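Local coordinates for protein peptide ABC transporter permease (PDB 6EXS) that probably imports peptides across the cell membrane as a POT-family transporter, including the thioalcohol-conjugated peptide that is a precursor of body malodour, at residues Y66-Y71 with N254-L259; V96-G101 with G126-N131. One frame throughout, in Å; residues are numbered along the deposited sequence.

Overall arrangement
Both contacts are small, largely buried, apolar meetings of transmembrane helices with no hydrogen bond across them, but they join different parts of the transporter. Interaction 1 carries the amino-terminal bundle, through helix 56-72, onto helix 249-273, which is far away in the sequence; an acyl chain lines part of the seam. Interaction 2 is local, between the later part of helix 74-106 and helix 110-137, and is nested within the chain loop closed by interaction 1. Interaction 1 is purely hydrocarbon, whereas a thioether sulfur enters interaction 2. Their centres lie about 17 Å apart, and the segments touch where Ile-70 CG2 packs 3.4 Å from Lys-129 NZ, two residues that take no part in either contact.

Interaction 1 (Y66-Y71 with N254-L259). With OLC ((2R)-2,3-dihydroxypropyl (9Z)-octadec-9-enoate), chain C.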
loop_
_atom_site.group_PDB
_atom_site.type_symbol
_atom_site.label_atom_id
_atom_site.label_comp_id
_atom_site.label_asym_id
_atom_site.label_seq_id
_atom_site.Cartn_x
_atom_site.Cartn_y
_atom_site.Cartn_z
ATOM N N TYR A 66 -2.838 6.818 7.542
ATOM C CA TYR A 66 -1.791 7.304 6.648
ATOM C C TYR A 66 -1.706 6.388 5.403
ATOM O O TYR A 66 -1.739 6.893 4.282
ATOM C CB TYR A 66 -0.465 7.349 7.429
ATOM C CG TYR A 66 0.728 8.001 6.764
ATOM C CD1 TYR A 66 0.582 8.773 5.610
ATOM C CD2 TYR A 66 2.005 7.852 7.290
ATOM C CE1 TYR A 66 1.683 9.365 4.994
ATOM C CE2 TYR A 66 3.109 8.449 6.687
ATOM C CZ TYR A 66 2.942 9.207 5.545
ATOM O OH TYR A 66 4.036 9.814 4.992
ATOM N N GLY A 67 -1.652 5.068 5.624
ATOM C CA GLY A 67 -1.611 4.042 4.584
ATOM C C GLY A 67 -2.852 4.063 3.711
ATOM O O GLY A 67 -2.744 3.988 2.488
ATOM N N ALA A 68 -4.048 4.213 4.336
ATOM C CA ALA A 68 -5.343 4.314 3.653
ATOM C C ALA A 68 -5.388 5.560 2.764
ATOM O O ALA A 68 -5.892 5.481 1.640
ATOM C CB ALA A 68 -6.473 4.368 4.676
ATOM N N LEU A 69 -4.837 6.702 3.251
ATOM C CA LEU A 69 -4.850 7.962 2.500
ATOM C C LEU A 69 -3.932 7.945 1.302
ATOM O O LEU A 69 -4.304 8.502 0.279
ATOM C CB LEU A 69 -4.598 9.188 3.382
ATOM C CG LEU A 69 -5.785 9.596 4.272
ATOM C CD1 LEU A 69 -5.343 10.493 5.391
ATOM C CD2 LEU A 69 -6.897 10.263 3.470
ATOM N N ILE A 70 -2.775 7.265 1.394
ATOM C CA ILE A 70 -1.838 7.122 0.274
ATOM C C ILE A 70 -2.511 6.424 -0.921
ATOM O O ILE A 70 -2.404 6.915 -2.043
ATOM C CB ILE A 70 -0.506 6.444 0.717
ATOM C CG1 ILE A 70 0.401 7.473 1.408
ATOM C CG2 ILE A 70 0.219 5.763 -0.473
ATOM C CD1 ILE A 70 1.299 6.926 2.355
ATOM N N TYR A 71 -3.249 5.326 -0.654
ATOM C CA TYR A 71 -3.970 4.527 -1.644
ATOM C C TYR A 71 -5.228 5.232 -2.162
ATOM O O TYR A 71 -5.517 5.124 -3.354
ATOM C CB TYR A 71 -4.258 3.111 -1.097
ATOM C CG TYR A 71 -3.005 2.259 -1.016
ATOM C CD1 TYR A 71 -2.125 2.379 0.056
ATOM C CD2 TYR A 71 -2.658 1.393 -2.047
ATOM C CE1 TYR A 71 -0.930 1.663 0.099
ATOM C CE2 TYR A 71 -1.469 0.660 -2.010
ATOM C CZ TYR A 71 -0.608 0.797 -0.930
ATOM O OH TYR A 71 0.566 0.080 -0.861
ATOM N N ASN A 254 -12.160 8.900 11.813
ATOM C CA ASN A 254 -13.592 8.697 11.540
ATOM C C ASN A 254 -13.949 9.080 10.104
ATOM O O ASN A 254 -14.706 8.354 9.460
ATOM C CB ASN A 254 -14.472 9.443 12.531
ATOM C CG ASN A 254 -14.395 8.915 13.940
ATOM O OD1 ASN A 254 -14.183 7.720 14.181
ATOM N ND2 ASN A 254 -14.578 9.804 14.902
ATOM N N THR A 255 -13.379 10.197 9.595
ATOM C CA THR A 255 -13.584 10.680 8.221
ATOM C C THR A 255 -13.111 9.621 7.212
ATOM O O THR A 255 -13.856 9.270 6.297
ATOM C CB THR A 255 -12.881 12.043 8.026
ATOM O OG1 THR A 255 -13.477 13.007 8.893
ATOM C CG2 THR A 255 -12.937 12.544 6.584
ATOM N N VAL A 256 -11.886 9.101 7.416
ATOM C CA VAL A 256 -11.232 8.090 6.585
ATOM C C VAL A 256 -11.960 6.732 6.731
ATOM O O VAL A 256 -12.003 5.967 5.772
ATOM C CB VAL A 256 -9.696 8.058 6.862
ATOM C CG1 VAL A 256 -8.984 6.952 6.079
ATOM C CG2 VAL A 256 -9.065 9.415 6.549
ATOM N N LEU A 257 -12.603 6.473 7.895
ATOM C CA LEU A 257 -13.413 5.265 8.100
ATOM C C LEU A 257 -14.638 5.369 7.181
ATOM O O LEU A 257 -14.945 4.412 6.467
ATOM C CB LEU A 257 -13.847 5.097 9.579
ATOM C CG LEU A 257 -14.886 4.000 9.894
ATOM C CD1 LEU A 257 -14.390 2.621 9.505
ATOM C CD2 LEU A 257 -15.261 4.008 11.354
ATOM N N VAL A 258 -15.293 6.551 7.165
ATOM C CA VAL A 258 -16.453 6.835 6.317
ATOM C C VAL A 258 -16.062 6.636 4.844
ATOM O O VAL A 258 -16.730 5.869 4.144
ATOM C CB VAL A 258 -17.076 8.228 6.616
ATOM C CG1 VAL A 258 -18.049 8.656 5.527
ATOM C CG2 VAL A 258 -17.771 8.235 7.973
ATOM N N LEU A 259 -14.931 7.255 4.416
ATOM C CA LEU A 259 -14.385 7.153 3.058
ATOM C C LEU A 259 -14.069 5.718 2.633
ATOM O O LEU A 259 -14.385 5.335 1.512
ATOM C CB LEU A 259 -13.157 8.057 2.881
ATOM C CG LEU A 259 -13.431 9.537 2.627
ATOM C CD1 LEU A 259 -12.157 10.333 2.696
ATOM C CD2 LEU A 259 -14.086 9.753 1.283
HETATM C C10 OLC C . -5.207 14.664 -4.024
HETATM C C9 OLC C . -5.790 14.810 -2.840
HETATM C C11 OLC C . -4.152 13.669 -4.419
HETATM C C8 OLC C . -5.545 14.019 -1.588
HETATM C C24 OLC C . -14.555 10.533 -5.445
HETATM C C12 OLC C . -3.452 14.031 -5.720
HETATM C C7 OLC C . -6.831 13.649 -0.848
HETATM C C6 OLC C . -6.792 12.257 -0.236
HETATM C C5 OLC C . -8.143 11.690 0.182
HETATM C C4 OLC C . -9.136 11.458 -0.947
HETATM C C3 OLC C . -10.197 10.425 -0.605
HETATM C C2 OLC C . -11.483 10.553 -1.418
HETATM C C21 OLC C . -12.186 11.282 -4.980
HETATM C C1 OLC C . -11.325 10.419 -2.906
HETATM C C22 OLC C . -13.081 10.283 -5.679
HETATM O O19 OLC C . -10.453 9.798 -3.453
HETATM O O25 OLC C . -15.345 9.676 -6.261
HETATM O O23 OLC C . -12.814 10.362 -7.078
HETATM O O20 OLC C . -12.302 11.078 -3.550
#
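Val-256 points its two methyls at two neighbouring residues of the other helix, one at Ala-68 and one at Leu-69. The contact belongs to the helical membrane fold of the major facilitator superfamily: helix 56-72 is part of the amino-terminal bundle, and helix 249-273 probably corresponds to the second of the two extra helices that bacterial POT transporters carry between their bundles. The two segments run in roughly the same direction and come closest at Leu-69 and Val-256, whose CA atoms are 7.6 Å apart. With CG1 anti to the backbone N (chi1 176°), Val-256 spreads its two methyls across the facing helix, not along it. CG1 meets the short methyl of Ala-68, with CG1 to CB at 3.9 Å. CG2 lies against the fork of Leu-69, 3.9 Å from CD2 and practically as near to CG and CD1, so the valine methyl rests on the branch point and not on one tip. The two side chains cross obliquely. Leu-69 starts alongside the opposing helix, and its isobutyl end then bends in to reach the valine.

Behind this seam, Tyr-66 and Ile-70 turn to the other flank of their helix, toward helices 16-44 and 110-137. Ala-68 also touches Gln-445 of helix 430-451, and Val-256 rests on Val-65 of helix 56-72, one turn before Leu-69. The bound peptide conjugate lies about 13 Å from the side chain of Ala-68, so this is packing beyond the pocket. A monoolein molecule runs along one margin and touches both helices with its acyl chain: Leu-69 CD2 is 3.8 Å from its C5, while Leu-259, which touches Met-72 at the end of helix 56-72, holds CD2 3.8 Å from C2 and CD1 3.8 Å from C3.

Interaction 2 (V96-G101 with G126-N131); sequences VLIIIG and GLMKPN
The later part of helix 74-106 and helix 110-137 run antiparallel as a hairpin, and this contact ties them together well away from their short connection. Leu-97 and Leu-127 meet through their CD1 methyls, 3.8 Å apart, and the two side chains slant across each other. One residue further along, Ile-98 sends CD1 toward the thioether of Met-128 and stops 3.9 Å from SD, with the methionine CB only slightly farther away. Here the side chains cross at about a right angle, so the end of the isoleucine presses against the flank of an extended methionine chain. Chi1 of -162° puts the methionine CG anti to the backbone N, and the next two torsions, both close to a straight trans, keep the chain extended out to SD and CE.

Both pairs lie inside the amino-terminal six-helix bundle of the major facilitator fold. Ile-98 and Met-128 both touch Glu-28 of the ExxER motif on helix 16-44, which in POT relatives is linked to proton coupling. Just beyond Met-128, Lys-129 makes a cation-pi contact with Tyr-32 and lies close to Arg-29 of the same motif.

Helix 110-137 is kinked at this point. Pro-130 has no backbone N-H to give to the preceding turn, and the N of Asn-131 makes just a weak bond to Met-128 O, at 3.3 Å. The carbonyl of Leu-127 is instead gripped by the side chain of Asn-131, with ND2 2.7 Å from O and an N-H...O angle of 152°; the donor is tilted 23° from the carbonyl plane. The same ND2 also bonds Gly-77 O on helix 74-106.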
loop_
_atom_site.group_PDB
_atom_site.type_symbol
_atom_site.label_atom_id
_atom_site.label_comp_id
_atom_site.label_asym_id
_atom_site.label_seq_id
_atom_site.Cartn_x
_atom_site.Cartn_y
_atom_site.Cartn_z
ATOM N N VAL A 96 8.707 15.558 -6.116
ATOM C CA VAL A 96 9.170 16.783 -5.450
ATOM C C VAL A 96 8.430 16.918 -4.115
ATOM O O VAL A 96 9.064 17.088 -3.072
ATOM C CB VAL A 96 9.016 18.038 -6.368
ATOM C CG1 VAL A 96 9.290 19.338 -5.598
ATOM C CG2 VAL A 96 9.929 17.943 -7.586
ATOM N N LEU A 97 7.093 16.778 -4.150
ATOM C CA LEU A 97 6.234 16.822 -2.974
ATOM C C LEU A 97 6.618 15.752 -1.935
ATOM O O LEU A 97 6.693 16.075 -0.748
ATOM C CB LEU A 97 4.763 16.725 -3.389
ATOM C CG LEU A 97 4.202 17.969 -4.086
ATOM C CD1 LEU A 97 2.830 17.703 -4.635
ATOM C CD2 LEU A 97 4.124 19.164 -3.134
ATOM N N ILE A 98 6.933 14.504 -2.390
ATOM C CA ILE A 98 7.375 13.392 -1.536
ATOM C C ILE A 98 8.699 13.762 -0.815
ATOM O O ILE A 98 8.796 13.544 0.397
ATOM C CB ILE A 98 7.438 12.044 -2.322
ATOM C CG1 ILE A 98 6.027 11.499 -2.591
ATOM C CG2 ILE A 98 8.313 10.989 -1.607
ATOM C CD1 ILE A 98 5.939 10.509 -3.745
ATOM N N ILE A 99 9.690 14.357 -1.548
ATOM C CA ILE A 99 10.977 14.808 -0.966
ATOM C C ILE A 99 10.748 15.860 0.145
ATOM O O ILE A 99 11.460 15.843 1.150
ATOM C CB ILE A 99 11.969 15.324 -2.042
ATOM C CG1 ILE A 99 12.304 14.211 -3.016
ATOM C CG2 ILE A 99 13.272 15.844 -1.412
ATOM C CD1 ILE A 99 12.840 14.637 -4.348
ATOM N N ILE A 100 9.762 16.778 -0.054
ATOM C CA ILE A 100 9.431 17.832 0.907
ATOM C C ILE A 100 8.936 17.196 2.207
ATOM O O ILE A 100 9.398 17.582 3.280
ATOM C CB ILE A 100 8.482 18.913 0.307
ATOM C CG1 ILE A 100 9.140 19.598 -0.921
ATOM C CG2 ILE A 100 8.063 19.956 1.369
ATOM C CD1 ILE A 100 8.203 20.537 -1.786
ATOM N N GLY A 101 8.076 16.179 2.080
ATOM C CA GLY A 101 7.554 15.395 3.195
ATOM C C GLY A 101 8.647 14.698 3.983
ATOM O O GLY A 101 8.564 14.596 5.202
ATOM N N GLY A 126 -0.146 10.089 -4.228
ATOM C CA GLY A 126 -1.342 10.040 -5.062
ATOM C C GLY A 126 -1.053 10.500 -6.472
ATOM O O GLY A 126 -1.650 9.994 -7.419
ATOM N N LEU A 127 -0.082 11.425 -6.624
ATOM C CA LEU A 127 0.361 11.963 -7.911
ATOM C C LEU A 127 1.394 11.066 -8.609
ATOM O O LEU A 127 1.329 10.879 -9.824
ATOM C CB LEU A 127 0.937 13.381 -7.740
ATOM C CG LEU A 127 -0.047 14.534 -7.553
ATOM C CD1 LEU A 127 0.688 15.795 -7.177
ATOM C CD2 LEU A 127 -0.849 14.792 -8.828
ATOM N N MET A 128 2.361 10.542 -7.851
ATOM C CA MET A 128 3.415 9.720 -8.401
ATOM C C MET A 128 3.025 8.265 -8.610
ATOM O O MET A 128 3.285 7.744 -9.697
ATOM C CB MET A 128 4.690 9.825 -7.550
ATOM C CG MET A 128 5.931 9.357 -8.269
ATOM S SD MET A 128 7.341 9.313 -7.159
ATOM C CE MET A 128 8.473 8.336 -8.117
ATOM N N LYS A 129 2.468 7.592 -7.569
ATOM C CA LYS A 129 2.160 6.148 -7.586
ATOM C C LYS A 129 1.379 5.635 -8.814
ATOM O O LYS A 129 1.934 4.773 -9.500
ATOM C CB LYS A 129 1.457 5.688 -6.312
ATOM C CG LYS A 129 2.194 4.623 -5.563
ATOM C CD LYS A 129 2.349 5.054 -4.130
ATOM C CE LYS A 129 2.534 3.857 -3.260
ATOM N NZ LYS A 129 2.928 4.236 -1.885
ATOM N N PRO A 130 0.134 6.081 -9.134
ATOM C CA PRO A 130 -0.554 5.485 -10.283
ATOM C C PRO A 130 0.028 5.877 -11.638
ATOM O O PRO A 130 -0.122 5.140 -12.614
ATOM C CB PRO A 130 -1.993 5.980 -10.111
ATOM C CG PRO A 130 -1.858 7.275 -9.414
ATOM C CD PRO A 130 -0.724 7.087 -8.471
ATOM N N ASN A 131 0.711 7.028 -11.679
ATOM C CA ASN A 131 1.227 7.641 -12.890
ATOM C C ASN A 131 2.543 7.064 -13.381
ATOM O O ASN A 131 2.685 6.915 -14.600
ATOM C CB ASN A 131 1.262 9.141 -12.724
ATOM C CG ASN A 131 -0.171 9.636 -12.696
ATOM O OD1 ASN A 131 -1.039 9.129 -13.428
ATOM N ND2 ASN A 131 -0.493 10.530 -11.788
#